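Local coordinates for protein MmoQ Response regulator (PDB 3LJX) that probably serves in signal transduction as a response regulator, this piece holding its HDOD domain, while the whole protein is predicted to make cyclic di-GMP from GTP, at residues S14-S19 with G145-A150. Sequence-based numbering, arbitrary orientation.
Sequences SLPTAS and GRLALA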
loop_
_atom_site.group_PDB
_atom_site.type_symbol
_atom_site.label_atom_id
_atom_site.label_comp_id
_atom_site.label_asym_id
_atom_site.label_seq_id
_atom_site.Cartn_x
_atom_site.Cartn_y
_atom_site.Cartn_z
ATOM N N SER A 14 11.619 8.752 4.396
ATOM C CA SER A 14 11.146 9.368 5.633
ATOM C C SER A 14 9.819 8.800 6.140
ATOM O O SER A 14 9.344 9.193 7.209
ATOM C CB SER A 14 10.988 10.879 5.446
ATOM O OG SER A 14 9.823 11.172 4.668
ATOM N N LEU A 15 9.192 7.910 5.381
ATOM C CA LEU A 15 7.906 7.377 5.844
ATOM C C LEU A 15 8.118 6.489 7.086
ATOM O O LEU A 15 9.019 5.646 7.111
ATOM C CB LEU A 15 7.188 6.610 4.730
ATOM C CG LEU A 15 6.906 7.365 3.412
ATOM C CD1 LEU A 15 6.404 6.400 2.343
ATOM C CD2 LEU A 15 5.908 8.513 3.598
ATOM N N PRO A 16 7.293 6.684 8.126
ATOM C CA PRO A 16 7.511 5.929 9.362
ATOM C C PRO A 16 7.062 4.476 9.262
ATOM O O PRO A 16 6.324 4.082 8.341
ATOM C CB PRO A 16 6.639 6.674 10.372
ATOM C CG PRO A 16 5.509 7.209 9.525
ATOM C CD PRO A 16 6.140 7.600 8.231
ATOM N N THR A 17 7.533 3.690 10.223
ATOM C CA THR A 17 7.102 2.317 10.428
ATOM C C THR A 17 6.588 2.226 11.867
ATOM O O THR A 17 7.065 2.961 12.732
ATOM C CB THR A 17 8.287 1.371 10.258
ATOM O OG1 THR A 17 8.753 1.431 8.906
ATOM C CG2 THR A 17 7.899 -0.072 10.614
ATOM N N ALA A 18 5.619 1.349 12.132
ATOM C CA ALA A 18 5.134 1.151 13.507
ATOM C C ALA A 18 6.258 0.674 14.440
ATOM O O ALA A 18 7.092 -0.152 14.058
ATOM C CB ALA A 18 3.949 0.169 13.541
ATOM N N SER A 19 6.279 1.201 15.661
ATOM C CA SER A 19 7.304 0.832 16.644
ATOM C C SER A 19 7.412 -0.670 16.848
ATOM O O SER A 19 8.507 -1.224 16.801
ATOM C CB SER A 19 7.044 1.516 17.986
ATOM O OG SER A 19 7.304 2.903 17.882
ATOM N N GLY A 145 -0.218 7.235 -0.187
ATOM C CA GLY A 145 -0.299 8.680 -0.269
ATOM C C GLY A 145 -0.824 9.353 0.999
ATOM O O GLY A 145 -0.478 10.501 1.283
ATOM N N ARG A 146 -1.656 8.655 1.768
ATOM C CA ARG A 146 -2.164 9.215 3.026
ATOM C C ARG A 146 -1.035 9.353 4.036
ATOM O O ARG A 146 -0.855 10.418 4.637
ATOM C CB ARG A 146 -3.256 8.340 3.634
ATOM C CG ARG A 146 -4.534 8.221 2.820
ATOM C CD ARG A 146 -5.573 7.491 3.654
ATOM N NE ARG A 146 -6.794 7.225 2.904
ATOM C CZ ARG A 146 -7.869 8.013 2.891
ATOM N NH1 ARG A 146 -7.901 9.148 3.595
ATOM N NH2 ARG A 146 -8.926 7.658 2.171
ATOM N N LEU A 147 -0.284 8.268 4.220
ATOM C CA LEU A 147 0.905 8.272 5.074
ATOM C C LEU A 147 1.855 9.411 4.671
ATOM O O LEU A 147 2.386 10.121 5.521
ATOM C CB LEU A 147 1.646 6.943 4.930
ATOM C CG LEU A 147 2.203 6.198 6.146
ATOM C CD1 LEU A 147 3.608 5.759 5.856
ATOM C CD2 LEU A 147 2.129 6.993 7.455
ATOM N N ALA A 148 2.072 9.568 3.366
ATOM C CA ALA A 148 3.003 10.573 2.866
ATOM C C ALA A 148 2.588 12.008 3.198
ATOM O O ALA A 148 3.418 12.817 3.576
ATOM C CB ALA A 148 3.208 10.411 1.366
ATOM N N LEU A 149 1.307 12.332 3.059
ATOM C CA LEU A 149 0.877 13.684 3.380
ATOM C C LEU A 149 1.004 13.936 4.878
ATOM O O LEU A 149 1.432 15.014 5.295
ATOM C CB LEU A 149 -0.572 13.898 2.964
ATOM C CG LEU A 149 -0.817 14.113 1.485
ATOM C CD1 LEU A 149 -2.331 14.289 1.234
ATOM C CD2 LEU A 149 -0.020 15.316 1.024
ATOM N N ALA A 150 0.601 12.944 5.681
ATOM C CA ALA A 150 0.652 13.057 7.134
ATOM C C ALA A 150 2.101 13.252 7.581
ATOM O O ALA A 150 2.380 13.996 8.509
ATOM C CB ALA A 150 0.056 11.807 7.791
#
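Leu15 and Pro16, in the loop that leads into helix 19-29, pack against Leu147 and Ala148 on one face of helix 144-152. The contact is wholly apolar, and its tight part is small. Leu15 points at the helix with CG anti to its carbonyl carbon (chi1 -57°), which carries the CD2 methyl down onto the backbone of Ala148, 3.6 Å from the CA. The same methyl lies 4.0 Å from the CB of Ala148; a residue this small lets the leucine branch settle directly on the helix surface. Leu147 answers from the helix side, its two methyls shared out between the loop residues. CD1 touches the CB of Leu15 at 3.8 Å and also reaches the CD of Pro16. The methyls of Leu147 thus meet the CG-CD edge of the proline ring, with CD2 4.0 Å from the CG of Pro16. Cutting Leu147 back to an alanine takes away both methyls, and the loop would probably lose its contact with this side chain at Leu15 CB and the proline ring, opening a gap there. Beyond Pro16 the fit ends: the chain draws away, Thr17 turns its side chain from the helix and bonds to Asp46, and Ser19, exposed to solvent, begins helix 19-29 after the N-cap residue Ala18. Within this all-helical HDOD region, Tyr106 and Tyr109 of helix 106-125 also touch Leu147, Leu184 and Leu188 of helix 181-191 pack on Ala148, and Ser14, Leu15 and Pro16 also touch Thr151, one turn beyond Leu147 on helix 144-152.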